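Local coordinates for protein cytosolic phospholipase A2 delta (Homo sapiens, PDB 5IZ5) that hydrolyses glycerophospholipids at the sn-2 position in a calcium-dependent manner, with a preference for linoleic acid at that position, at residues L53-T57 with V88-L92; T340-G344 with L785-D790; L615-C620 with D634-L640; P714-H718 with Y791-S796. The protein carries 3 engineered substitutions. One frame throughout, in Å; residues are numbered along the deposited sequence.

Interaction 1: residues L53-T57 with V88-L92; sequences LQLST and VKNVL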
loop_
_atom_site.group_PDB
_atom_site.type_symbol
_atom_site.label_atom_id
_atom_site.label_comp_id
_atom_site.label_asym_id
_atom_site.label_seq_id
_atom_site.Cartn_x
_atom_site.Cartn_y
_atom_site.Cartn_z
ATOM N N LEU B 53 25.693 16.751 -8.730
ATOM C CA LEU B 53 25.875 15.488 -8.020
ATOM C C LEU B 53 24.820 15.354 -6.937
ATOM O O LEU B 53 24.655 16.246 -6.097
ATOM C CB LEU B 53 27.251 15.392 -7.367
ATOM C CG LEU B 53 28.493 15.663 -8.210
ATOM C CD1 LEU B 53 29.734 15.397 -7.371
ATOM C CD2 LEU B 53 28.519 14.812 -9.467
ATOM N N GLN B 54 24.108 14.234 -6.965
ATOM C CA GLN B 54 23.143 13.893 -5.937
ATOM C C GLN B 54 23.408 12.465 -5.504
ATOM O O GLN B 54 23.732 11.614 -6.321
ATOM C CB GLN B 54 21.726 13.992 -6.482
ATOM C CG GLN B 54 21.319 15.377 -6.938
ATOM C CD GLN B 54 20.093 15.300 -7.818
ATOM O OE1 GLN B 54 20.163 14.773 -8.930
ATOM N NE2 GLN B 54 18.968 15.790 -7.330
ATOM N N LEU B 55 23.244 12.209 -4.217
ATOM C CA LEU B 55 23.380 10.874 -3.669
ATOM C C LEU B 55 22.012 10.450 -3.181
ATOM O O LEU B 55 21.354 11.195 -2.462
ATOM C CB LEU B 55 24.384 10.867 -2.517
ATOM C CG LEU B 55 24.794 9.507 -1.953
ATOM C CD1 LEU B 55 25.570 8.689 -2.975
ATOM C CD2 LEU B 55 25.613 9.682 -0.684
ATOM N N SER B 56 21.589 9.252 -3.575
ATOM C CA SER B 56 20.253 8.746 -3.255
ATOM C C SER B 56 19.953 8.747 -1.751
ATOM O O SER B 56 18.802 8.875 -1.349
ATOM C CB SER B 56 20.079 7.335 -3.831
ATOM O OG SER B 56 21.044 6.441 -3.302
ATOM N N THR B 57 20.993 8.601 -0.935
ATOM C CA THR B 57 20.872 8.531 0.524
ATOM C C THR B 57 21.197 9.868 1.236
ATOM O O THR B 57 21.345 9.921 2.465
ATOM C CB THR B 57 21.787 7.416 1.074
ATOM O OG1 THR B 57 23.119 7.620 0.599
ATOM C CG2 THR B 57 21.299 6.043 0.602
ATOM N N VAL B 88 24.225 0.748 3.597
ATOM C CA VAL B 88 23.080 1.086 2.749
ATOM C C VAL B 88 23.479 1.105 1.287
ATOM O O VAL B 88 24.656 1.196 0.949
ATOM C CB VAL B 88 22.391 2.429 3.127
ATOM C CG1 VAL B 88 21.913 2.399 4.561
ATOM C CG2 VAL B 88 23.291 3.632 2.892
ATOM N N LYS B 89 22.479 0.988 0.423
ATOM C CA LYS B 89 22.693 1.137 -1.003
ATOM C C LYS B 89 22.834 2.617 -1.335
ATOM O O LYS B 89 21.964 3.423 -1.016
ATOM C CB LYS B 89 21.567 0.501 -1.808
ATOM C CG LYS B 89 22.067 -0.288 -3.003
ATOM C CD LYS B 89 22.829 -1.553 -2.621
ATOM C CE LYS B 89 23.866 -1.948 -3.659
ATOM N NZ LYS B 89 23.490 -1.794 -5.085
ATOM N N ASN B 90 23.948 2.954 -1.968
ATOM C CA ASN B 90 24.275 4.330 -2.299
ATOM C C ASN B 90 24.390 4.475 -3.805
ATOM O O ASN B 90 25.288 3.894 -4.422
ATOM C CB ASN B 90 25.589 4.726 -1.645
ATOM C CG ASN B 90 25.490 4.792 -0.138
ATOM O OD1 ASN B 90 24.735 5.600 0.407
ATOM N ND2 ASN B 90 26.248 3.938 0.548
ATOM N N VAL B 91 23.457 5.217 -4.394
ATOM C CA VAL B 91 23.471 5.470 -5.821
ATOM C C VAL B 91 23.782 6.943 -6.038
ATOM O O VAL B 91 23.070 7.822 -5.554
ATOM C CB VAL B 91 22.134 5.107 -6.490
ATOM C CG1 VAL B 91 22.211 5.335 -7.996
ATOM C CG2 VAL B 91 21.773 3.659 -6.205
ATOM N N LEU B 92 24.857 7.198 -6.766
ATOM C CA LEU B 92 25.271 8.551 -7.066
ATOM C C LEU B 92 24.735 8.927 -8.438
ATOM O O LEU B 92 24.922 8.195 -9.408
ATOM C CB LEU B 92 26.787 8.645 -7.049
ATOM C CG LEU B 92 27.368 10.045 -7.241
ATOM C CD1 LEU B 92 27.102 10.930 -6.034
ATOM C CD2 LEU B 92 28.858 9.944 -7.493
HETATM O O HOH W 1 19.933 4.251 -2.799
#
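The backbone of L53 pairs with F63 of strand 62-64, and its side chain also reaches F80 of the facing sheet. Q54 meets the other strand through its backbone. Its O lies 3.5 Å from L92 CA in a CA-H...O contact. L55 forms a non-hydrogen-bonded antiparallel pair with L92, with the CA atoms 4.5 Å apart. Both side chains lie on the same face of the sheet, and L55 CD1 is 4.1 Å from L92 CD1. This face turns to strand 75-85, where L55 packs on F82 and I84. The pair joins strands 49-55 and 91-98 in the N-terminal C2 domain, a beta sandwich. At S56 the regular strand has ended, but the pairing goes on. S56 N donates to V91 O at 2.9 Å. The side chain takes over from the backbone carbonyl: with chi1 at p, S56 OG accepts from V91 N at 2.9 Å. A water 2.5 Å from S56 OG donates to K89 O at 2.8 Å. T57 OG1 donates to N90 OD1 at 2.6 Å, while N90 ND2 bonds to Q85 O. T57 CG2 rests 3.9 Å from V88 CG2.

Interaction 2: residues T340-G344 with L785-D790; sequences TSLYG and LLRLSD
Both segments are helical throughout, with phi and psi near -60° and -45°. Their axes approach to 7.4 Å and cross at -42°, with the N-to-C directions 42° apart. The register is set by G344 and D790, whose CA atoms are 4.5 Å apart. Such a close approach depends on small residues, here G344, S341 and S789. A CB on G344 would clash with L786 O and S789 CB. The backbones meet in a CA-H...O contact, D790 CA to G344 O at 3.4 Å. One side-chain hydrogen bond crosses the interface: S341 OG (chi1 t) donates to S789 OG at 2.6 Å. S789 OG (chi1 m) passes its own proton back to L785 O at 2.8 Å, one turn earlier. Van der Waals contacts come from two leucines with chi1 t, chi2 p. L786 CD1 lies 3.3 Å from G344 N, 3.6 Å from T340 O and, in apolar contact, 3.7 Å from Y343 CB. L785 CD2 lies 4.0 Å from T340 CG2. Helix 335-351 follows strand 327-331 of the catalytic domain, and its first residue, G335, binds substrate together with G334. Helix 779-794 packs along it. Helix 386-397 touches T340, Y343 and L786, and helix 367-375 packs on L342 and Y343.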
loop_
_atom_site.group_PDB
_atom_site.type_symbol
_atom_site.label_atom_id
_atom_site.label_comp_id
_atom_site.label_asym_id
_atom_site.label_seq_id
_atom_site.Cartn_x
_atom_site.Cartn_y
_atom_site.Cartn_z
ATOM N N THR B 340 -22.348 -10.065 -1.280
ATOM C CA THR B 340 -23.534 -10.885 -1.003
ATOM C C THR B 340 -23.170 -12.358 -0.844
ATOM O O THR B 340 -23.517 -12.991 0.152
ATOM C CB THR B 340 -24.583 -10.727 -2.121
ATOM O OG1 THR B 340 -25.013 -9.364 -2.166
ATOM C CG2 THR B 340 -25.802 -11.632 -1.893
ATOM N N SER B 341 -22.450 -12.886 -1.824
ATOM C CA SER B 341 -22.095 -14.290 -1.836
ATOM C C SER B 341 -21.238 -14.685 -0.628
ATOM O O SER B 341 -21.417 -15.769 -0.066
ATOM C CB SER B 341 -21.364 -14.622 -3.130
ATOM O OG SER B 341 -21.031 -15.999 -3.182
ATOM N N LEU B 342 -20.320 -13.799 -0.232
ATOM C CA LEU B 342 -19.443 -14.034 0.912
ATOM C C LEU B 342 -20.231 -14.137 2.216
ATOM O O LEU B 342 -19.906 -14.953 3.072
ATOM C CB LEU B 342 -18.380 -12.930 1.014
ATOM C CG LEU B 342 -17.354 -13.027 2.146
ATOM C CD1 LEU B 342 -16.657 -14.380 2.183
ATOM C CD2 LEU B 342 -16.320 -11.912 2.000
ATOM N N TYR B 343 -21.262 -13.309 2.363
ATOM C CA TYR B 343 -22.178 -13.421 3.496
ATOM C C TYR B 343 -22.750 -14.842 3.588
ATOM O O TYR B 343 -22.817 -15.435 4.671
ATOM C CB TYR B 343 -23.332 -12.428 3.364
ATOM C CG TYR B 343 -23.080 -11.051 3.948
ATOM C CD1 TYR B 343 -22.851 -10.884 5.308
ATOM C CD2 TYR B 343 -23.111 -9.912 3.143
ATOM C CE1 TYR B 343 -22.645 -9.625 5.849
ATOM C CE2 TYR B 343 -22.901 -8.651 3.674
ATOM C CZ TYR B 343 -22.668 -8.510 5.025
ATOM O OH TYR B 343 -22.458 -7.259 5.552
ATOM N N GLY B 344 -23.166 -15.372 2.439
ATOM C CA GLY B 344 -23.699 -16.726 2.346
ATOM C C GLY B 344 -22.677 -17.784 2.703
ATOM O O GLY B 344 -23.002 -18.743 3.407
ATOM N N LEU B 785 -28.777 -15.546 -4.562
ATOM C CA LEU B 785 -27.311 -15.577 -4.572
ATOM C C LEU B 785 -26.784 -16.008 -3.212
ATOM O O LEU B 785 -25.877 -16.835 -3.119
ATOM C CB LEU B 785 -26.730 -14.207 -4.961
ATOM C CG LEU B 785 -25.204 -14.070 -5.035
ATOM C CD1 LEU B 785 -24.574 -15.171 -5.869
ATOM C CD2 LEU B 785 -24.815 -12.708 -5.594
ATOM N N LEU B 786 -27.358 -15.437 -2.160
ATOM C CA LEU B 786 -26.970 -15.771 -0.797
ATOM C C LEU B 786 -27.209 -17.252 -0.493
ATOM O O LEU B 786 -26.311 -17.941 -0.013
ATOM C CB LEU B 786 -27.756 -14.917 0.195
ATOM C CG LEU B 786 -27.423 -15.174 1.667
ATOM C CD1 LEU B 786 -26.246 -14.315 2.101
ATOM C CD2 LEU B 786 -28.633 -14.916 2.547
ATOM N N ARG B 787 -28.419 -17.730 -0.776
ATOM C CA ARG B 787 -28.784 -19.117 -0.468
ATOM C C ARG B 787 -28.000 -20.109 -1.324
ATOM O O ARG B 787 -27.614 -21.170 -0.842
ATOM C CB ARG B 787 -30.290 -19.355 -0.617
ATOM C CG ARG B 787 -31.156 -18.643 0.410
ATOM C CD ARG B 787 -32.487 -19.347 0.638
ATOM N NE ARG B 787 -33.354 -18.598 1.546
ATOM C CZ ARG B 787 -34.329 -17.760 1.183
ATOM N NH1 ARG B 787 -34.609 -17.521 -0.096
ATOM N NH2 ARG B 787 -35.037 -17.142 2.124
ATOM N N LEU B 788 -27.746 -19.753 -2.579
ATOM C CA LEU B 788 -26.868 -20.550 -3.428
ATOM C C LEU B 788 -25.497 -20.720 -2.784
ATOM O O LEU B 788 -24.964 -21.827 -2.719
ATOM C CB LEU B 788 -26.697 -19.897 -4.803
ATOM C CG LEU B 788 -25.594 -20.479 -5.693
ATOM C CD1 LEU B 788 -25.856 -21.949 -5.990
ATOM C CD2 LEU B 788 -25.472 -19.693 -6.983
ATOM N N SER B 789 -24.920 -19.607 -2.339
ATOM C CA SER B 789 -23.589 -19.606 -1.741
ATOM C C SER B 789 -23.570 -20.457 -0.480
ATOM O O SER B 789 -22.679 -21.278 -0.287
ATOM C CB SER B 789 -23.151 -18.170 -1.417
ATOM O OG SER B 789 -23.205 -17.343 -2.564
ATOM N N ASP B 790 -24.558 -20.233 0.377
ATOM C CA ASP B 790 -24.750 -21.019 1.590
ATOM C C ASP B 790 -24.827 -22.515 1.267
ATOM O O ASP B 790 -24.120 -23.330 1.860
ATOM C CB ASP B 790 -26.032 -20.551 2.286
ATOM C CG ASP B 790 -26.338 -21.321 3.554
ATOM O OD1 ASP B 790 -25.427 -21.945 4.133
ATOM O OD2 ASP B 790 -27.506 -21.287 3.981
#

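Interaction 3: residues L615-C620 with D634-L640; sequences LHQDYC and DSMPSQL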
loop_
_atom_site.group_PDB
_atom_site.type_symbol
_atom_site.label_atom_id
_atom_site.label_comp_id
_atom_site.label_asym_id
_atom_site.label_seq_id
_atom_site.Cartn_x
_atom_site.Cartn_y
_atom_site.Cartn_z
ATOM N N LEU B 615 17.579 1.786 1.568
ATOM C CA LEU B 615 17.725 0.363 1.285
ATOM C C LEU B 615 19.053 -0.154 1.806
ATOM O O LEU B 615 20.084 0.484 1.627
ATOM C CB LEU B 615 17.608 0.079 -0.219
ATOM C CG LEU B 615 16.227 0.168 -0.880
ATOM C CD1 LEU B 615 15.202 -0.667 -0.124
ATOM C CD2 LEU B 615 15.749 1.607 -1.016
ATOM N N HIS B 616 19.026 -1.340 2.405
ATOM C CA HIS B 616 20.231 -1.993 2.916
ATOM C C HIS B 616 21.128 -2.381 1.741
ATOM O O HIS B 616 20.641 -2.637 0.640
ATOM C CB HIS B 616 19.849 -3.235 3.725
ATOM C CG HIS B 616 20.942 -3.749 4.607
ATOM N ND1 HIS B 616 21.983 -4.516 4.136
ATOM C CD2 HIS B 616 21.151 -3.611 5.933
ATOM C CE1 HIS B 616 22.796 -4.816 5.130
ATOM N NE2 HIS B 616 22.308 -4.285 6.234
ATOM N N GLN B 617 22.436 -2.409 1.967
ATOM C CA GLN B 617 23.405 -2.737 0.909
ATOM C C GLN B 617 23.115 -4.076 0.226
ATOM O O GLN B 617 23.293 -4.215 -0.982
ATOM C CB GLN B 617 24.829 -2.727 1.472
ATOM C CG GLN B 617 25.935 -3.116 0.495
ATOM C CD GLN B 617 25.994 -2.260 -0.762
ATOM O OE1 GLN B 617 26.119 -2.790 -1.859
ATOM N NE2 GLN B 617 25.922 -0.942 -0.612
ATOM N N ASP B 618 22.639 -5.060 0.973
ATOM C CA ASP B 618 22.329 -6.339 0.350
ATOM C C ASP B 618 20.836 -6.673 0.408
ATOM O O ASP B 618 20.449 -7.839 0.475
ATOM C CB ASP B 618 23.250 -7.491 0.827
ATOM C CG ASP B 618 23.661 -7.369 2.267
ATOM O OD1 ASP B 618 24.812 -6.969 2.564
ATOM O OD2 ASP B 618 22.815 -7.701 3.103
ATOM N N TYR B 619 20.003 -5.633 0.318
ATOM C CA TYR B 619 18.544 -5.802 0.245
ATOM C C TYR B 619 18.118 -6.823 -0.829
ATOM O O TYR B 619 17.191 -7.601 -0.609
ATOM C CB TYR B 619 17.828 -4.457 0.007
ATOM C CG TYR B 619 17.860 -3.969 -1.422
ATOM C CD1 TYR B 619 19.012 -3.414 -1.968
ATOM C CD2 TYR B 619 16.731 -4.045 -2.223
ATOM C CE1 TYR B 619 19.037 -2.960 -3.276
ATOM C CE2 TYR B 619 16.742 -3.594 -3.530
ATOM C CZ TYR B 619 17.898 -3.053 -4.052
ATOM O OH TYR B 619 17.913 -2.599 -5.351
ATOM N N CYS B 620 18.788 -6.819 -1.978
ATOM C CA CYS B 620 18.428 -7.726 -3.084
ATOM C C CYS B 620 18.492 -9.202 -2.752
ATOM O O CYS B 620 17.643 -9.969 -3.195
ATOM C CB CYS B 620 19.316 -7.503 -4.301
ATOM S SG CYS B 620 18.635 -6.328 -5.456
ATOM N N ASP B 634 13.169 -3.301 -9.244
ATOM C CA ASP B 634 13.628 -3.555 -7.880
ATOM C C ASP B 634 15.151 -3.598 -7.755
ATOM O O ASP B 634 15.693 -3.292 -6.692
ATOM C CB ASP B 634 12.979 -4.824 -7.332
ATOM C CG ASP B 634 11.470 -4.683 -7.193
ATOM O OD1 ASP B 634 10.951 -3.547 -7.220
ATOM O OD2 ASP B 634 10.785 -5.704 -7.067
ATOM N N SER B 635 15.841 -3.931 -8.845
ATOM C CA SER B 635 17.318 -3.842 -8.861
ATOM C C SER B 635 17.820 -2.376 -8.877
ATOM O O SER B 635 19.030 -2.136 -8.827
ATOM C CB SER B 635 17.927 -4.643 -10.032
ATOM O OG SER B 635 17.789 -3.963 -11.268
ATOM N N MET B 636 16.890 -1.417 -8.940
ATOM C CA MET B 636 17.199 0.017 -8.930
ATOM C C MET B 636 16.803 0.634 -7.589
ATOM O O MET B 636 15.683 1.132 -7.423
ATOM C CB MET B 636 16.470 0.747 -10.060
ATOM C CG MET B 636 16.857 0.278 -11.456
ATOM S SD MET B 636 18.579 0.593 -11.904
ATOM C CE MET B 636 18.566 2.377 -12.081
ATOM N N PRO B 637 17.732 0.621 -6.627
ATOM C CA PRO B 637 17.357 1.008 -5.275
ATOM C C PRO B 637 16.956 2.481 -5.124
ATOM O O PRO B 637 16.067 2.789 -4.331
ATOM C CB PRO B 637 18.607 0.666 -4.463
ATOM C CG PRO B 637 19.719 0.809 -5.438
ATOM C CD PRO B 637 19.168 0.301 -6.732
ATOM N N SER B 638 17.568 3.377 -5.894
ATOM C CA SER B 638 17.177 4.789 -5.853
ATOM C C SER B 638 15.759 5.038 -6.391
ATOM O O SER B 638 15.166 6.070 -6.085
ATOM C CB SER B 638 18.200 5.657 -6.593
ATOM O OG SER B 638 18.458 5.151 -7.890
ATOM N N GLN B 639 15.216 4.098 -7.170
ATOM C CA GLN B 639 13.856 4.213 -7.712
ATOM C C GLN B 639 12.800 3.424 -6.926
ATOM O O GLN B 639 11.677 3.273 -7.402
ATOM C CB GLN B 639 13.823 3.753 -9.172
ATOM C CG GLN B 639 15.015 4.210 -10.005
ATOM C CD GLN B 639 14.874 3.842 -11.475
ATOM O OE1 GLN B 639 14.690 2.670 -11.822
ATOM N NE2 GLN B 639 14.961 4.843 -12.351
ATOM N N LEU B 640 13.141 2.930 -5.737
ATOM C CA LEU B 640 12.170 2.181 -4.927
ATOM C C LEU B 640 11.286 3.091 -4.073
ATOM O O LEU B 640 11.498 4.296 -4.024
ATOM C CB LEU B 640 12.890 1.135 -4.069
ATOM C CG LEU B 640 13.507 -0.036 -4.847
ATOM C CD1 LEU B 640 14.003 -1.112 -3.898
ATOM C CD2 LEU B 640 12.525 -0.642 -5.839
#
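This is a mainly apolar contact between two loops, fastened by one tyrosine hydrogen bond. It lies where the PLA2c region meets the N-terminal C2 domain. Y619 OH donates to D634 O at 2.7 Å, and that carbonyl sits at the edge of the ring, near its plane. Y619 CZ is 3.8 Å from P637 CB, and Y619 CE2 is 3.7 Å from L640 CD1. L615 ends the short strand 614-615, which joins the large antiparallel sheet beside strand 160-172. A type I beta turn from H616 to Y619, closed by Y619 N to H616 O at 3.1 Å, brings Y619 back beside L615. The second loop bends through a short 3-10 segment at P637 and S638, so P637 and L640 point the same way. L615 CG then lies 4.3 Å from P637 CB and 4.0 Å from L640 CD1. F625 of helix 623-628 meets the Y619 ring edge-to-face and touches L640. Across the domain boundary, L615 bonds through its backbone to K89, and P637 packs on K89 and V91.

Interaction 4: residues P714-H718 with Y791-S796; sequences PRECH and YNVQTS
Segment 714-718 is an irregular loop. E716 has a helix-like backbone (-62°/-28°), and C717 is extended (-150°/129°). Segment 791-796 ends helix 779-794 and reaches S796, the N-cap position of helix 797-810. The CA atoms of E716 and N792 are 5.3 Å apart, those of C717 and S796 6.4 Å. The contact thus joins the helix end to the loop entering strand 718-720, which pairs with 730-734 in the catalytic domain's mixed sheet. E716 (chi1 m, chi2 p) lies against the helix. Its CG is 3.3 Å from N792 OD1 and 4.0 Å from T795 CG2, and its OE2 is 3.9 Å from Y791 CE2, at the ring edge. C717 CB is 3.4 Å from S796 OG, which donates to N792 O. One water donates to E716 OE2 (2.8 Å) and N792 OD1 (2.9 Å); another donates to E716 O (2.8 Å). E716 OE2 and Y791 OH both bond to S740 OG, and N792 ND2 to V737 O. With no direct hydrogen bond, the segments meet through van der Waals contact, water and S740.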
loop_
_atom_site.group_PDB
_atom_site.type_symbol
_atom_site.label_atom_id
_atom_site.label_comp_id
_atom_site.label_asym_id
_atom_site.label_seq_id
_atom_site.Cartn_x
_atom_site.Cartn_y
_atom_site.Cartn_z
ATOM N N PRO B 714 -18.027 -26.611 -13.912
ATOM C CA PRO B 714 -17.454 -26.629 -12.570
ATOM C C PRO B 714 -18.480 -27.033 -11.525
ATOM O O PRO B 714 -19.667 -26.762 -11.680
ATOM C CB PRO B 714 -16.968 -25.191 -12.352
ATOM C CG PRO B 714 -17.639 -24.363 -13.386
ATOM C CD PRO B 714 -18.057 -25.260 -14.503
ATOM N N ARG B 715 -18.002 -27.725 -10.499
ATOM C CA ARG B 715 -18.797 -28.162 -9.370
ATOM C C ARG B 715 -18.649 -27.209 -8.183
ATOM O O ARG B 715 -17.843 -26.276 -8.204
ATOM C CB ARG B 715 -18.360 -29.571 -8.958
ATOM C CG ARG B 715 -18.239 -30.548 -10.119
ATOM C CD ARG B 715 -17.812 -31.929 -9.650
ATOM N NE ARG B 715 -16.450 -31.939 -9.110
ATOM C CZ ARG B 715 -15.333 -31.953 -9.836
ATOM N NH1 ARG B 715 -15.381 -31.953 -11.166
ATOM N NH2 ARG B 715 -14.150 -31.965 -9.226
ATOM N N GLU B 716 -19.426 -27.475 -7.139
ATOM C CA GLU B 716 -19.460 -26.624 -5.954
ATOM C C GLU B 716 -18.112 -26.531 -5.229
ATOM O O GLU B 716 -17.824 -25.526 -4.576
ATOM C CB GLU B 716 -20.513 -27.128 -4.969
ATOM C CG GLU B 716 -21.960 -26.900 -5.386
ATOM C CD GLU B 716 -22.550 -28.037 -6.206
ATOM O OE1 GLU B 716 -21.786 -28.839 -6.772
ATOM O OE2 GLU B 716 -23.790 -28.121 -6.298
ATOM N N CYS B 717 -17.289 -27.566 -5.351
ATOM C CA CYS B 717 -16.042 -27.635 -4.612
ATOM C C CYS B 717 -14.981 -28.415 -5.365
ATOM O O CYS B 717 -15.230 -29.531 -5.810
ATOM C CB CYS B 717 -16.306 -28.304 -3.271
ATOM S SG CYS B 717 -14.868 -28.358 -2.189
ATOM N N HIS B 718 -13.800 -27.822 -5.509
ATOM C CA HIS B 718 -12.659 -28.486 -6.130
ATOM C C HIS B 718 -11.466 -28.497 -5.199
ATOM O O HIS B 718 -11.105 -27.464 -4.636
ATOM C CB HIS B 718 -12.242 -27.755 -7.397
ATOM C CG HIS B 718 -13.261 -27.806 -8.485
ATOM N ND1 HIS B 718 -13.124 -28.607 -9.599
ATOM C CD2 HIS B 718 -14.434 -27.149 -8.634
ATOM C CE1 HIS B 718 -14.170 -28.437 -10.389
ATOM N NE2 HIS B 718 -14.977 -27.558 -9.825
ATOM N N TYR B 791 -25.677 -22.854 0.305
ATOM C CA TYR B 791 -25.865 -24.238 -0.110
ATOM C C TYR B 791 -24.568 -24.876 -0.607
ATOM O O TYR B 791 -24.212 -25.974 -0.179
ATOM C CB TYR B 791 -26.935 -24.317 -1.197
ATOM C CG TYR B 791 -27.068 -25.685 -1.807
ATOM C CD1 TYR B 791 -27.965 -26.617 -1.293
ATOM C CD2 TYR B 791 -26.300 -26.046 -2.902
ATOM C CE1 TYR B 791 -28.087 -27.876 -1.856
ATOM C CE2 TYR B 791 -26.414 -27.294 -3.467
ATOM C CZ TYR B 791 -27.308 -28.209 -2.943
ATOM O OH TYR B 791 -27.424 -29.458 -3.509
ATOM N N ASN B 792 -23.871 -24.186 -1.509
ATOM C CA ASN B 792 -22.632 -24.707 -2.103
ATOM C C ASN B 792 -21.572 -25.085 -1.085
ATOM O O ASN B 792 -20.804 -26.018 -1.303
ATOM C CB ASN B 792 -22.028 -23.705 -3.087
ATOM C CG ASN B 792 -22.806 -23.614 -4.378
ATOM O OD1 ASN B 792 -23.827 -24.282 -4.552
ATOM N ND2 ASN B 792 -22.322 -22.796 -5.299
ATOM N N VAL B 793 -21.519 -24.358 0.023
ATOM C CA VAL B 793 -20.585 -24.695 1.089
ATOM C C VAL B 793 -21.136 -25.842 1.947
ATOM O O VAL B 793 -20.407 -26.780 2.260
ATOM C CB VAL B 793 -20.233 -23.458 1.941
ATOM C CG1 VAL B 793 -19.539 -23.856 3.236
ATOM C CG2 VAL B 793 -19.344 -22.522 1.135
ATOM N N GLN B 794 -22.412 -25.771 2.316
ATOM C CA GLN B 794 -23.028 -26.837 3.120
ATOM C C GLN B 794 -22.939 -28.204 2.442
ATOM O O GLN B 794 -22.526 -29.181 3.055
ATOM C CB GLN B 794 -24.478 -26.502 3.472
ATOM C CG GLN B 794 -24.592 -25.633 4.712
ATOM C CD GLN B 794 -26.019 -25.231 5.024
ATOM O OE1 GLN B 794 -26.940 -25.516 4.262
ATOM N NE2 GLN B 794 -26.206 -24.559 6.151
ATOM N N THR B 795 -23.286 -28.257 1.163
ATOM C CA THR B 795 -23.167 -29.499 0.395
ATOM C C THR B 795 -21.727 -30.012 0.269
ATOM O O THR B 795 -21.520 -31.148 -0.130
ATOM C CB THR B 795 -23.747 -29.345 -1.013
ATOM O OG1 THR B 795 -24.087 -30.642 -1.529
ATOM C CG2 THR B 795 -22.738 -28.687 -1.919
ATOM N N SER B 796 -20.739 -29.170 0.565
ATOM C CA SER B 796 -19.334 -29.570 0.505
ATOM C C SER B 796 -18.775 -29.905 1.884
ATOM O O SER B 796 -17.561 -30.064 2.041
ATOM C CB SER B 796 -18.503 -28.441 -0.112
ATOM O OG SER B 796 -19.076 -27.998 -1.321
HETATM O O HOH W 2 -19.055 -23.067 -4.766
HETATM O O HOH W 3 -24.918 -25.649 -6.869
#

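In the fold
Interaction 1 comes first along the chain. It closes a loop of 30 residues inside the C2 domain, before the others begin. Interaction 2 opens next, at helix 335-351, and closes near the C terminus across 440 residues. Interaction 3 falls wholly within that span and closes a short loop of 13 residues. Interaction 4 opens at 714-718, also within the span, but closes just after 785-790, so interactions 2 and 4 cross. Both use helix 779-794, their centres about 12 Å apart, and tie it to helix 335-351 and to the loop before strand 718-720. Interactions 1 and 3 touch where K89 meets L615, joining the C2 domain to the PLA2c region.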